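Local coordinates for pyocin S5 (Pseudomonas aeruginosa PAO1, PDB 6THK), which probably kills susceptible bacteria as a channel-forming bacteriocin that depolarises the cytoplasmic membrane, at residues Thr327-Phe330 and Tyr331-Val334; Ile43-Glu46 and Ile47-Gln50; Glu97-Asp100 and Val101-Val105. The protein carries 1 engineered substitution. All blocks are in the same frame, centred on the assembly; numbering follows the deposited sequence.

Contact 1: Thr327-Phe330 and Tyr331-Val334; sequences TADF and YKEV. With ZN (zinc ion), chain J.
Near the C-terminal end of the long helix 272-338, where it packs against helices 340-353 and 451-464, F330 and V334 form an i, i+4 pair. V334 sets its CG2 methyl over one face of the F330 ring, displaced toward the rim, in a CH-pi contact of 3.9 Å between CG2 and the F330 ring centroid. The methyl gets there because CG2 lies anti to the carbonyl carbon of V334, while F330 CG is anti to its backbone N (chi1 173°). V334 N also bonds to F330 O at 2.9 Å. One turn earlier, T327 and Y331 run side by side, with T327 CG2 3.9 Å from Y331 CE2; the Y331 ring goes on to a cation-pi contact with R347. On the exposed side K332 bends back across D329, and NZ of K332 forms a salt bridge with D329 OD1 at 3.1 Å, its hydrogen bond weak. E333 bends at chi2 and places OE1 2.3 Å from the zinc ion, which E336 also binds; a spacing of three residues brings both carboxylates to the same side of the helix. F330 meets F406 edge-to-face and F459 obliquely, joining this helix to the all-helical fold of the channel-forming colicin family.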
loop_
_atom_site.group_PDB
_atom_site.type_symbol
_atom_site.label_atom_id
_atom_site.label_comp_id
_atom_site.label_asym_id
_atom_site.label_seq_id
_atom_site.Cartn_x
_atom_site.Cartn_y
_atom_site.Cartn_z
ATOM N N THR A 327 -13.616 39.796 -26.012
ATOM C CA THR A 327 -14.762 40.035 -26.884
ATOM C C THR A 327 -15.530 41.268 -26.362
ATOM O O THR A 327 -15.804 42.161 -27.151
ATOM C CB THR A 327 -15.622 38.782 -27.041
ATOM O OG1 THR A 327 -14.789 37.699 -27.445
ATOM C CG2 THR A 327 -16.723 38.968 -28.077
ATOM N N ALA A 328 -15.813 41.341 -25.030
ATOM C CA ALA A 328 -16.479 42.506 -24.417
ATOM C C ALA A 328 -15.658 43.796 -24.605
ATOM O O ALA A 328 -16.234 44.848 -24.874
ATOM C CB ALA A 328 -16.723 42.264 -22.936
ATOM N N ASP A 329 -14.342 43.697 -24.481
ATOM C CA ASP A 329 -13.466 44.845 -24.648
ATOM C C ASP A 329 -13.420 45.318 -26.095
ATOM O O ASP A 329 -13.292 46.504 -26.365
ATOM C CB ASP A 329 -12.053 44.500 -24.188
ATOM C CG ASP A 329 -11.911 44.518 -22.695
ATOM O OD1 ASP A 329 -12.944 44.469 -22.008
ATOM O OD2 ASP A 329 -10.770 44.578 -22.206
ATOM N N PHE A 330 -13.561 44.387 -27.026
ATOM C CA PHE A 330 -13.508 44.725 -28.438
ATOM C C PHE A 330 -14.622 45.696 -28.804
ATOM O O PHE A 330 -14.401 46.623 -29.556
ATOM C CB PHE A 330 -13.584 43.453 -29.281
ATOM C CG PHE A 330 -13.704 43.696 -30.753
ATOM C CD1 PHE A 330 -12.640 44.180 -31.479
ATOM C CD2 PHE A 330 -14.873 43.407 -31.413
ATOM C CE1 PHE A 330 -12.746 44.389 -32.833
ATOM C CE2 PHE A 330 -14.987 43.610 -32.767
ATOM C CZ PHE A 330 -13.923 44.104 -33.481
ATOM N N TYR A 331 -15.817 45.480 -28.275
ATOM C CA TYR A 331 -16.924 46.378 -28.542
ATOM C C TYR A 331 -16.650 47.772 -27.981
ATOM O O TYR A 331 -16.996 48.765 -28.598
ATOM C CB TYR A 331 -18.230 45.824 -27.990
ATOM C CG TYR A 331 -18.609 44.483 -28.552
ATOM C CD1 TYR A 331 -18.922 44.334 -29.883
ATOM C CD2 TYR A 331 -18.656 43.368 -27.745
ATOM C CE1 TYR A 331 -19.269 43.108 -30.399
ATOM C CE2 TYR A 331 -18.999 42.140 -28.250
ATOM C CZ TYR A 331 -19.306 42.017 -29.577
ATOM O OH TYR A 331 -19.649 40.794 -30.082
ATOM N N LYS A 332 -16.059 47.835 -26.794
ATOM C CA LYS A 332 -15.736 49.114 -26.183
ATOM C C LYS A 332 -14.715 49.875 -27.009
ATOM O O LYS A 332 -14.868 51.059 -27.252
ATOM C CB LYS A 332 -15.180 48.907 -24.779
ATOM C CG LYS A 332 -16.215 48.568 -23.724
ATOM C CD LYS A 332 -15.548 48.327 -22.383
ATOM C CE LYS A 332 -16.281 47.267 -21.584
ATOM N NZ LYS A 332 -15.390 46.146 -21.175
ATOM N N GLU A 333 -13.684 49.170 -27.462
ATOM C CA GLU A 333 -12.626 49.759 -28.276
ATOM C C GLU A 333 -13.168 50.242 -29.611
ATOM O O GLU A 333 -12.723 51.247 -30.141
ATOM C CB GLU A 333 -11.464 48.797 -28.467
ATOM C CG GLU A 333 -10.271 49.418 -29.170
ATOM C CD GLU A 333 -9.597 50.504 -28.358
ATOM O OE1 GLU A 333 -9.347 50.286 -27.160
ATOM O OE2 GLU A 333 -9.308 51.575 -28.924
ATOM N N VAL A 334 -14.104 49.486 -30.173
ATOM C CA VAL A 334 -14.750 49.853 -31.416
ATOM C C VAL A 334 -15.532 51.148 -31.224
ATOM O O VAL A 334 -15.562 51.988 -32.106
ATOM C CB VAL A 334 -15.673 48.742 -31.930
ATOM C CG1 VAL A 334 -16.675 49.307 -32.914
ATOM C CG2 VAL A 334 -14.855 47.639 -32.576
HETATM ZN ZN ZN J . -9.133 52.132 -25.785
#

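Contact 2: Ile43-Glu46 and Ile47-Gln50; sequences IQRE and IYLQ
I47, E46 and R45 have the most surface buried here, and each does something different with it. I47 reaches back one helical turn to I43: its CD1 meets the CG2 branch of I43 at 3.7 Å, the two side chains crossing at a slant. With CG1 anti to its own carbonyl carbon (chi1 -71°), I47 lays CG1 and CD1 along the I43 carbonyl, and CG1 comes within 3.2 Å of I43 O. That same oxygen accepts the I47 N-H, at 2.9 Å from I47 N.

The E46 side chain is extended and points away from I47-Q50. Its share of the contact is the carbonyl, which receives Q50 N at 3.2 Å from E46 O, the donor standing 40° out of the carbonyl plane.

R45 curls at chi2 and chi3 so that its guanidinium runs alongside Y48, the two pointing the same way. NH1 of R45 is 3.8 Å from Y48 CB, and NH2 of R45 is 4.0 Å from Y48 CD1; guanidinium and ring planes are 31° apart. Between themselves, then, the arginine and tyrosine side chains meet through van der Waals contact, and their polar ends are left to tie this end of helix 42-87 to other parts of the chain: R45 NH2 weakly to Y137 OH, and Y48 OH by a hydrogen bond with Q158 NE2.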
loop_
_atom_site.group_PDB
_atom_site.type_symbol
_atom_site.label_atom_id
_atom_site.label_comp_id
_atom_site.label_asym_id
_atom_site.label_seq_id
_atom_site.Cartn_x
_atom_site.Cartn_y
_atom_site.Cartn_z
ATOM N N ILE A 43 33.331 -69.526 68.124
ATOM C CA ILE A 43 32.498 -70.253 67.153
ATOM C C ILE A 43 31.099 -69.579 67.148
ATOM O O ILE A 43 30.561 -69.318 66.069
ATOM C CB ILE A 43 32.449 -71.791 67.455
ATOM C CG1 ILE A 43 33.852 -72.436 67.356
ATOM C CG2 ILE A 43 31.440 -72.535 66.588
ATOM C CD1 ILE A 43 33.974 -73.819 68.080
ATOM N N GLN A 44 30.547 -69.250 68.356
ATOM C CA GLN A 44 29.249 -68.568 68.513
ATOM C C GLN A 44 29.262 -67.229 67.798
ATOM O O GLN A 44 28.308 -66.912 67.089
ATOM C CB GLN A 44 28.879 -68.380 69.996
ATOM C CG GLN A 44 27.657 -67.489 70.239
ATOM C CD GLN A 44 27.031 -67.692 71.594
ATOM O OE1 GLN A 44 27.709 -67.757 72.628
ATOM N NE2 GLN A 44 25.710 -67.762 71.621
ATOM N N ARG A 45 30.359 -66.465 67.971
ATOM C CA ARG A 45 30.578 -65.158 67.356
ATOM C C ARG A 45 30.580 -65.294 65.833
ATOM O O ARG A 45 29.794 -64.610 65.184
ATOM C CB ARG A 45 31.859 -64.469 67.885
ATOM C CG ARG A 45 31.960 -64.292 69.430
ATOM C CD ARG A 45 30.689 -63.811 70.152
ATOM N NE ARG A 45 30.242 -62.486 69.707
ATOM C CZ ARG A 45 28.986 -62.180 69.391
ATOM N NH1 ARG A 45 28.029 -63.097 69.476
ATOM N NH2 ARG A 45 28.677 -60.954 68.990
ATOM N N GLU A 46 31.364 -66.257 65.289
ATOM C CA GLU A 46 31.457 -66.582 63.861
ATOM C C GLU A 46 30.115 -67.030 63.270
ATOM O O GLU A 46 29.823 -66.711 62.124
ATOM C CB GLU A 46 32.522 -67.651 63.605
ATOM C CG GLU A 46 33.939 -67.105 63.632
ATOM C CD GLU A 46 35.065 -68.068 63.310
ATOM O OE1 GLU A 46 34.801 -69.149 62.735
ATOM O OE2 GLU A 46 36.229 -67.716 63.604
ATOM N N ILE A 47 29.297 -67.740 64.054
ATOM C CA ILE A 47 27.965 -68.185 63.643
ATOM C C ILE A 47 27.050 -66.944 63.614
ATOM O O ILE A 47 26.362 -66.714 62.613
ATOM C CB ILE A 47 27.458 -69.344 64.562
ATOM C CG1 ILE A 47 28.253 -70.649 64.299
ATOM C CG2 ILE A 47 25.949 -69.582 64.424
ATOM C CD1 ILE A 47 28.030 -71.783 65.335
ATOM N N TYR A 48 27.109 -66.107 64.682
ATOM C CA TYR A 48 26.318 -64.875 64.774
ATOM C C TYR A 48 26.634 -63.944 63.590
ATOM O O TYR A 48 25.707 -63.525 62.903
ATOM C CB TYR A 48 26.516 -64.149 66.126
ATOM C CG TYR A 48 25.788 -62.813 66.196
ATOM C CD1 TYR A 48 26.388 -61.640 65.730
ATOM C CD2 TYR A 48 24.487 -62.732 66.685
ATOM C CE1 TYR A 48 25.708 -60.425 65.749
ATOM C CE2 TYR A 48 23.790 -61.523 66.686
ATOM C CZ TYR A 48 24.408 -60.370 66.228
ATOM O OH TYR A 48 23.730 -59.176 66.289
ATOM N N LEU A 49 27.938 -63.656 63.340
ATOM C CA LEU A 49 28.375 -62.792 62.237
ATOM C C LEU A 49 27.881 -63.312 60.879
ATOM O O LEU A 49 27.424 -62.512 60.060
ATOM C CB LEU A 49 29.912 -62.619 62.209
ATOM C CG LEU A 49 30.594 -61.866 63.363
ATOM C CD1 LEU A 49 32.101 -61.867 63.195
ATOM C CD2 LEU A 49 30.099 -60.451 63.485
ATOM N N GLN A 50 27.966 -64.641 60.639
ATOM C CA GLN A 50 27.508 -65.242 59.381
ATOM C C GLN A 50 26.002 -65.141 59.215
ATOM O O GLN A 50 25.547 -64.642 58.198
ATOM C CB GLN A 50 27.941 -66.706 59.246
ATOM C CG GLN A 50 29.382 -66.884 58.799
ATOM C CD GLN A 50 29.699 -68.332 58.553
ATOM O OE1 GLN A 50 29.382 -69.210 59.354
ATOM N NE2 GLN A 50 30.353 -68.615 57.448
#

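Contact 3: Glu97-Asp100 and Val101-Val105; sequences ERVD and VMSAV
R98 and M102, one turn apart on helix 95-121, lie side by side and point the same way, and the methionine can be followed atom by atom. Its CB starts 3.3 Å from R98 O, the carbonyl that also accepts the M102 N-H at 3.0 Å from M102 N. CG of M102 remains equally near R98 O. From there the chain is extended, as chi2 (176°) and chi3 are both close to 180°, and it draws away from the backbone: SD is 3.9 Å from R98 O, and the terminal CE arrives 4.2 Å from R98 CG, a loose contact with the aliphatic part of the arginine.

The next residue turns a polar group back onto the helix. S103 OG, anti to its own carbonyl carbon (chi1 -59°), bonds to V99 O at 2.6 Å, while S103 N reaches V99 O at 2.9 Å from the other face of the carbonyl plane. One oxygen thereby serves two donors of the same residue.

This turn packs against two long helices. M102 and S103 touch L188, and R98 touches Q191, both of these on helix 157-212, whereas R98 also meets L83, and V101 and E97 meet I86, on helix 42-87.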
loop_
_atom_site.group_PDB
_atom_site.type_symbol
_atom_site.label_atom_id
_atom_site.label_comp_id
_atom_site.label_asym_id
_atom_site.label_seq_id
_atom_site.Cartn_x
_atom_site.Cartn_y
_atom_site.Cartn_z
ATOM N N GLU A 97 3.840 -36.333 23.220
ATOM C CA GLU A 97 3.327 -37.477 23.971
ATOM C C GLU A 97 4.453 -38.252 24.683
ATOM O O GLU A 97 4.292 -38.603 25.849
ATOM C CB GLU A 97 2.462 -38.379 23.082
ATOM C CG GLU A 97 1.087 -37.779 22.829
ATOM C CD GLU A 97 0.158 -38.577 21.938
ATOM O OE1 GLU A 97 0.655 -39.301 21.044
ATOM O OE2 GLU A 97 -1.074 -38.478 22.136
ATOM N N ARG A 98 5.611 -38.420 24.001
ATOM C CA ARG A 98 6.831 -39.074 24.475
ATOM C C ARG A 98 7.425 -38.297 25.655
ATOM O O ARG A 98 7.686 -38.887 26.701
ATOM C CB ARG A 98 7.850 -39.181 23.325
ATOM C CG ARG A 98 8.580 -40.522 23.276
ATOM C CD ARG A 98 9.037 -40.898 21.877
ATOM N NE ARG A 98 8.258 -41.993 21.291
ATOM C CZ ARG A 98 7.829 -42.018 20.030
ATOM N NH1 ARG A 98 8.084 -41.003 19.212
ATOM N NH2 ARG A 98 7.135 -43.058 19.581
ATOM N N VAL A 99 7.590 -36.974 25.495
ATOM C CA VAL A 99 8.117 -36.048 26.503
ATOM C C VAL A 99 7.239 -36.070 27.766
ATOM O O VAL A 99 7.768 -36.143 28.872
ATOM C CB VAL A 99 8.262 -34.616 25.900
ATOM C CG1 VAL A 99 8.462 -33.553 26.978
ATOM C CG2 VAL A 99 9.398 -34.563 24.888
ATOM N N ASP A 100 5.903 -36.039 27.584
ATOM C CA ASP A 100 4.915 -36.029 28.667
ATOM C C ASP A 100 4.941 -37.298 29.533
ATOM O O ASP A 100 4.908 -37.187 30.761
ATOM C CB ASP A 100 3.498 -35.751 28.115
ATOM C CG ASP A 100 3.220 -34.312 27.664
ATOM O OD1 ASP A 100 4.084 -33.435 27.890
ATOM O OD2 ASP A 100 2.121 -34.063 27.104
ATOM N N VAL A 101 5.011 -38.486 28.900
ATOM C CA VAL A 101 5.072 -39.777 29.589
ATOM C C VAL A 101 6.421 -39.911 30.319
ATOM O O VAL A 101 6.433 -40.169 31.519
ATOM C CB VAL A 101 4.774 -40.967 28.626
ATOM C CG1 VAL A 101 5.086 -42.314 29.274
ATOM C CG2 VAL A 101 3.326 -40.932 28.144
ATOM N N MET A 102 7.537 -39.686 29.610
ATOM C CA MET A 102 8.890 -39.736 30.166
ATOM C C MET A 102 9.043 -38.803 31.358
ATOM O O MET A 102 9.701 -39.183 32.321
ATOM C CB MET A 102 9.937 -39.379 29.110
ATOM C CG MET A 102 10.247 -40.487 28.143
ATOM S SD MET A 102 11.410 -39.884 26.902
ATOM C CE MET A 102 11.678 -41.354 25.974
ATOM N N SER A 103 8.434 -37.596 31.311
ATOM C CA SER A 103 8.505 -36.640 32.418
ATOM C C SER A 103 7.744 -37.180 33.638
ATOM O O SER A 103 8.264 -37.102 34.752
ATOM C CB SER A 103 7.956 -35.277 32.002
ATOM O OG SER A 103 8.668 -34.724 30.906
ATOM N N ALA A 104 6.533 -37.754 33.415
ATOM C CA ALA A 104 5.654 -38.325 34.437
ATOM C C ALA A 104 6.339 -39.468 35.189
ATOM O O ALA A 104 6.262 -39.530 36.423
ATOM C CB ALA A 104 4.375 -38.830 33.796
ATOM N N VAL A 105 7.001 -40.363 34.426
ATOM C CA VAL A 105 7.742 -41.516 34.922
ATOM C C VAL A 105 8.952 -41.037 35.741
ATOM O O VAL A 105 9.159 -41.532 36.855
ATOM C CB VAL A 105 8.115 -42.461 33.751
ATOM C CG1 VAL A 105 9.203 -43.454 34.138
ATOM C CG2 VAL A 105 6.875 -43.188 33.237
#

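In the fold
The three contacts show one principle, side chains three or four residues apart meeting along a helix, at widely spaced points of a very elongated, almost wholly helical chain. Contacts 2 and 3 lie on the same side of the chain's centre, their own centres about 50 Å apart, on the successive helices 42-87 and 95-121; helix 157-212 touches both. Contact 1 lies on the opposite side, its centre about 152 Å from that of contact 2 and about 104 Å from that of contact 3. It alone of the three includes a zinc ligand and lies in the part of the chain related to the colicin pore-forming domain, whereas contacts 2 and 3 are away from the metal sites.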